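PDB 4TME: ethanolamine utilization protein EutL from Clostridium perfringens E str. JGS1987, which forms part of the shell of the ethanolamine utilization microcompartment and binds ethanolamine, which probably controls the opening of its transport pore. Local coordinates for residues Thr47-Asp52 and Tyr124-Ser129; Glu145-Leu150 and Gly186-Gly191. All blocks are in the same frame, centred on the assembly; numbering follows the deposited sequence.

Interaction 1 of 2, residues Thr47-Asp52 and Tyr124-Ser129; sequences TYTALD and YAQCVS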
loop_
_atom_site.group_PDB
_atom_site.type_symbol
_atom_site.label_atom_id
_atom_site.label_comp_id
_atom_site.label_asym_id
_atom_site.label_seq_id
_atom_site.Cartn_x
_atom_site.Cartn_y
_atom_site.Cartn_z
ATOM N N THR C 47 8.143 -16.950 -4.653
ATOM C CA THR C 47 8.897 -16.432 -5.787
ATOM C C THR C 47 10.257 -15.893 -5.367
ATOM O O THR C 47 11.249 -16.125 -6.043
ATOM C CB THR C 47 8.085 -15.361 -6.526
ATOM O OG1 THR C 47 6.899 -15.989 -7.019
ATOM C CG2 THR C 47 8.858 -14.777 -7.716
ATOM N N TYR C 48 10.332 -15.208 -4.231
ATOM C CA TYR C 48 11.624 -14.710 -3.752
ATOM C C TYR C 48 12.591 -15.870 -3.465
ATOM O O TYR C 48 13.807 -15.781 -3.736
ATOM C CB TYR C 48 11.428 -13.865 -2.482
ATOM C CG TYR C 48 10.636 -12.591 -2.721
ATOM C CD1 TYR C 48 10.793 -11.853 -3.894
ATOM C CD2 TYR C 48 9.695 -12.167 -1.803
ATOM C CE1 TYR C 48 10.040 -10.687 -4.117
ATOM C CE2 TYR C 48 8.946 -11.009 -2.004
ATOM C CZ TYR C 48 9.142 -10.266 -3.166
ATOM O OH TYR C 48 8.423 -9.107 -3.393
ATOM N N THR C 49 12.057 -16.959 -2.912
ATOM C CA THR C 49 12.866 -18.134 -2.628
ATOM C C THR C 49 13.337 -18.762 -3.949
ATOM O O THR C 49 14.486 -19.238 -4.058
ATOM C CB THR C 49 12.077 -19.179 -1.787
ATOM O OG1 THR C 49 11.561 -18.542 -0.613
ATOM C CG2 THR C 49 12.960 -20.339 -1.347
ATOM N N ALA C 50 12.438 -18.785 -4.936
ATOM C CA ALA C 50 12.762 -19.328 -6.258
ATOM C C ALA C 50 13.826 -18.511 -6.988
ATOM O O ALA C 50 14.702 -19.085 -7.665
ATOM C CB ALA C 50 11.509 -19.421 -7.090
ATOM N N LEU C 51 13.742 -17.187 -6.888
ATOM C CA LEU C 51 14.738 -16.304 -7.491
ATOM C C LEU C 51 16.110 -16.517 -6.854
ATOM O O LEU C 51 17.141 -16.490 -7.531
ATOM C CB LEU C 51 14.310 -14.835 -7.334
ATOM C CG LEU C 51 13.098 -14.439 -8.191
ATOM C CD1 LEU C 51 12.503 -13.117 -7.692
ATOM C CD2 LEU C 51 13.496 -14.358 -9.662
ATOM N N ASP C 52 16.137 -16.733 -5.546
ATOM C CA ASP C 52 17.387 -17.086 -4.888
ATOM C C ASP C 52 17.943 -18.405 -5.429
ATOM O O ASP C 52 19.141 -18.531 -5.695
ATOM C CB ASP C 52 17.181 -17.155 -3.368
ATOM C CG ASP C 52 18.481 -17.371 -2.630
ATOM O OD1 ASP C 52 19.349 -16.483 -2.735
ATOM O OD2 ASP C 52 18.635 -18.399 -1.939
ATOM N N TYR C 124 4.165 -19.384 5.841
ATOM C CA TYR C 124 5.348 -19.932 5.170
ATOM C C TYR C 124 6.382 -20.191 6.237
ATOM O O TYR C 124 6.666 -19.308 7.041
ATOM C CB TYR C 124 5.864 -18.924 4.161
ATOM C CG TYR C 124 6.885 -19.381 3.111
ATOM C CD1 TYR C 124 6.617 -20.443 2.264
ATOM C CD2 TYR C 124 8.056 -18.643 2.901
ATOM C CE1 TYR C 124 7.520 -20.802 1.288
ATOM C CE2 TYR C 124 8.968 -19.000 1.916
ATOM C CZ TYR C 124 8.683 -20.066 1.110
ATOM O OH TYR C 124 9.589 -20.414 0.095
ATOM N N ALA C 125 6.934 -21.391 6.251
ATOM C CA ALA C 125 7.964 -21.748 7.217
ATOM C C ALA C 125 8.970 -22.617 6.481
ATOM O O ALA C 125 8.949 -23.848 6.580
ATOM C CB ALA C 125 7.371 -22.471 8.403
ATOM N N GLN C 126 9.806 -21.951 5.695
ATOM C CA GLN C 126 10.653 -22.615 4.714
ATOM C C GLN C 126 12.082 -22.605 5.209
ATOM O O GLN C 126 12.638 -21.554 5.525
ATOM C CB GLN C 126 10.538 -21.912 3.360
ATOM C CG GLN C 126 11.434 -22.474 2.244
ATOM C CD GLN C 126 10.993 -23.832 1.724
ATOM O OE1 GLN C 126 9.888 -24.304 2.007
ATOM N NE2 GLN C 126 11.871 -24.475 0.960
ATOM N N CYS C 127 12.676 -23.784 5.283
ATOM C CA CYS C 127 14.069 -23.881 5.623
ATOM C C CYS C 127 14.845 -23.809 4.312
ATOM O O CYS C 127 14.732 -24.701 3.476
ATOM C CB CYS C 127 14.356 -25.173 6.375
ATOM S SG CYS C 127 16.062 -25.288 6.942
ATOM N N VAL C 128 15.578 -22.724 4.123
ATOM C CA VAL C 128 16.450 -22.557 2.963
ATOM C C VAL C 128 17.788 -23.121 3.407
ATOM O O VAL C 128 18.522 -22.480 4.153
ATOM C CB VAL C 128 16.569 -21.092 2.526
ATOM C CG1 VAL C 128 17.528 -20.946 1.336
ATOM C CG2 VAL C 128 15.203 -20.511 2.194
ATOM N N SER C 129 18.096 -24.339 2.992
ATOM C CA SER C 129 19.235 -25.017 3.586
ATOM C C SER C 129 20.554 -24.489 3.017
ATOM O O SER C 129 21.588 -24.596 3.673
ATOM C CB SER C 129 19.119 -26.526 3.391
ATOM O OG SER C 129 19.169 -26.847 2.025
#
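One hydrogen bond carries the tight part of this contact between helix 44-57 and strand 122-128. T49 and Y124 reach toward each other tip to tip, and Y124 OH donates to T49 OG1 over 2.8 Å. The acceptor lies in the plane of the phenol ring, at its edge. Y124 reaches it with CG anti to its backbone N (chi1 -166°), while T49 holds OG1 beside its own N (chi1 -54°). OG1 also hydrogen-bonds to D45 O, one helical turn back; the two bonds are consistent with the observed threonine rotamer, and the hydroxyl is satisfied within a buried layer. Q126 CB rests 3.4 Å above one face of the Y124 ring, offset toward the rim; F112, a residue of an ethanolamine pocket, meets the same ring with its plane nearly parallel.

Farther along the strand the fit loosens. T49 CG2 and V128 CG2 pass at 4.2 Å, sliding by in opposite directions, and Q126 CG stays 4.4 Å from T49 CG2, on a residue that is partly exposed. D52 merely grazes V128, its carboxylate being engaged by the backbone N of G132 and L135. The segment axes stay 11.2 Å apart, and only 158 Å² is buried. Between the two segments, the one directional bond of a buried hydroxyl pair, with little apolar contact, probably does most to define how T49 faces Y124.

Interaction 2 of 2, residues Glu145-Leu150 and Gly186-Gly191; sequences EALAYL and GALLTG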
loop_
_atom_site.group_PDB
_atom_site.type_symbol
_atom_site.label_atom_id
_atom_site.label_comp_id
_atom_site.label_asym_id
_atom_site.label_seq_id
_atom_site.Cartn_x
_atom_site.Cartn_y
_atom_site.Cartn_z
ATOM N N GLU C 145 24.916 -20.223 3.516
ATOM C CA GLU C 145 24.409 -20.396 4.875
ATOM C C GLU C 145 22.909 -20.665 4.846
ATOM O O GLU C 145 22.250 -20.331 3.870
ATOM C CB GLU C 145 24.713 -19.158 5.721
ATOM C CG GLU C 145 26.168 -19.059 6.130
ATOM C CD GLU C 145 26.557 -20.169 7.060
ATOM O OE1 GLU C 145 26.039 -20.193 8.201
ATOM O OE2 GLU C 145 27.361 -21.028 6.644
ATOM N N ALA C 146 22.382 -21.258 5.921
ATOM C CA ALA C 146 20.961 -21.603 5.985
ATOM C C ALA C 146 20.117 -20.453 6.530
ATOM O O ALA C 146 20.604 -19.625 7.312
ATOM C CB ALA C 146 20.758 -22.835 6.846
ATOM N N LEU C 147 18.850 -20.431 6.135
ATOM C CA LEU C 147 17.864 -19.507 6.710
ATOM C C LEU C 147 16.577 -20.213 7.065
ATOM O O LEU C 147 16.198 -21.182 6.413
ATOM C CB LEU C 147 17.492 -18.369 5.729
ATOM C CG LEU C 147 18.500 -17.284 5.407
ATOM C CD1 LEU C 147 17.939 -16.429 4.316
ATOM C CD2 LEU C 147 18.822 -16.461 6.662
ATOM N N ALA C 148 15.885 -19.690 8.085
ATOM C CA ALA C 148 14.465 -19.913 8.245
ATOM C C ALA C 148 13.731 -18.704 7.653
ATOM O O ALA C 148 13.955 -17.585 8.073
ATOM C CB ALA C 148 14.103 -20.088 9.712
ATOM N N TYR C 149 12.897 -18.948 6.656
ATOM C CA TYR C 149 12.118 -17.907 5.975
ATOM C C TYR C 149 10.690 -18.026 6.489
ATOM O O TYR C 149 9.981 -18.970 6.147
ATOM C CB TYR C 149 12.236 -18.116 4.460
ATOM C CG TYR C 149 11.754 -16.977 3.571
ATOM C CD1 TYR C 149 10.795 -16.060 3.983
ATOM C CD2 TYR C 149 12.277 -16.841 2.288
ATOM C CE1 TYR C 149 10.364 -15.026 3.126
ATOM C CE2 TYR C 149 11.866 -15.849 1.447
ATOM C CZ TYR C 149 10.903 -14.954 1.851
ATOM O OH TYR C 149 10.505 -13.969 0.990
ATOM N N LEU C 150 10.319 -17.104 7.390
ATOM C CA LEU C 150 9.092 -17.214 8.190
ATOM C C LEU C 150 8.135 -16.081 7.826
ATOM O O LEU C 150 8.505 -14.909 7.949
ATOM C CB LEU C 150 9.433 -17.149 9.678
ATOM C CG LEU C 150 10.518 -18.133 10.135
ATOM C CD1 LEU C 150 10.800 -17.997 11.634
ATOM C CD2 LEU C 150 10.141 -19.567 9.801
ATOM N N GLY C 186 6.930 -11.084 9.123
ATOM C CA GLY C 186 7.745 -12.243 9.466
ATOM C C GLY C 186 9.209 -11.879 9.508
ATOM O O GLY C 186 9.548 -10.745 9.851
ATOM N N ALA C 187 10.085 -12.824 9.169
ATOM C CA ALA C 187 11.515 -12.573 9.286
ATOM C C ALA C 187 12.326 -13.635 8.571
ATOM O O ALA C 187 11.825 -14.720 8.263
ATOM C CB ALA C 187 11.940 -12.530 10.754
ATOM N N LEU C 188 13.583 -13.292 8.344
ATOM C CA LEU C 188 14.622 -14.244 7.988
ATOM C C LEU C 188 15.506 -14.453 9.202
ATOM O O LEU C 188 16.075 -13.481 9.736
ATOM C CB LEU C 188 15.490 -13.742 6.831
ATOM C CG LEU C 188 14.784 -13.369 5.526
ATOM C CD1 LEU C 188 15.775 -12.792 4.499
ATOM C CD2 LEU C 188 14.041 -14.569 4.952
ATOM N N LEU C 189 15.628 -15.702 9.646
ATOM C CA LEU C 189 16.496 -16.039 10.774
ATOM C C LEU C 189 17.606 -16.942 10.269
ATOM O O LEU C 189 17.388 -17.697 9.334
ATOM C CB LEU C 189 15.740 -16.762 11.896
ATOM C CG LEU C 189 14.394 -16.149 12.306
ATOM C CD1 LEU C 189 13.757 -16.973 13.419
ATOM C CD2 LEU C 189 14.580 -14.697 12.760
ATOM N N THR C 190 18.775 -16.899 10.890
ATOM C CA THR C 190 19.862 -17.794 10.462
ATOM C C THR C 190 20.445 -18.589 11.618
ATOM O O THR C 190 20.307 -18.224 12.782
ATOM C CB THR C 190 20.996 -17.026 9.741
ATOM O OG1 THR C 190 21.873 -17.966 9.094
ATOM C CG2 THR C 190 21.824 -16.170 10.709
ATOM N N GLY C 191 21.103 -19.687 11.264
ATOM C CA GLY C 191 21.749 -20.575 12.220
ATOM C C GLY C 191 22.125 -21.848 11.486
ATOM O O GLY C 191 22.137 -21.861 10.249
HETATM O O HOH W 1 24.001 -21.966 8.226
HETATM O O HOH W 2 24.469 -18.145 9.463
#
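Strands 146-152 and 185-191 run antiparallel, their short axes 4.5 Å apart at 156°, and four backbone hydrogen bonds fix the register through the hydrogen-bonded pairs A148-L189 and L150-A187. The straightest, from L189 N to A148 O, has an N-H...O angle of 169°. Between them Y149 and L188 form a non-hydrogen-bonded pair whose side chains lie alongside each other, pointing the same way. L188 CD2 sits over one face of the Y149 ring, 3.8 Å from its centroid and 19° off the normal, a CH-pi contact displaced toward CG. Y149 gets there with CG anti to its N, and its OH hydrogen-bonds to D45 OD1, on a residue that lines both ethanolamine pockets.

On the other face of the sheet L150 and L189 cross at about a right angle and touch through their tips, CD1 to CD1 at 3.6 Å, beneath helices 154-167 and 193-212. Toward G191 the link between the strands runs through a side chain and two waters. T190 OG1, anti to its N, donates to A146 O at 2.7 Å, almost along the C=O axis. One water joins E145 OE1, A146 N and G191 O; a second links E145 OE1 to T190 OG1. G186, at the other end, has a positive phi and sets its CA 3.2 Å from L150 O, a place where a CB would collide with that oxygen.

Two neighbouring strands of an antiparallel sheet, 146-152 between 122-128 and 185-191, with 171-176 beyond 185-191, helices packed on the L150-L189 face and Y149 on the ethanolamine side, are consistent with the second alpha/beta BMC domain of this tandem shell protein.

In the fold
Both contacts are buried, their centres 9 Å apart, and they share one sheet: strand 122-128 of interaction 1 pairs with strand 146-152 of interaction 2, as the probable bonds V128 N to L147 O and Q126 O to Y149 N attest. Interaction 2 lies within that sheet, where repeated backbone bonds and apolar packing bury 511 Å². Interaction 1 instead joins the sheet to a helix of the other BMC domain, with far less area and a single side-chain bond. Y149 connects the two: its ring packs on T49 and stands edge-to-face with Y124, while its OH packs on the Y48 ring. Each contact has one partly exposed touching residue, Q126 in interaction 1 and G191 in interaction 2.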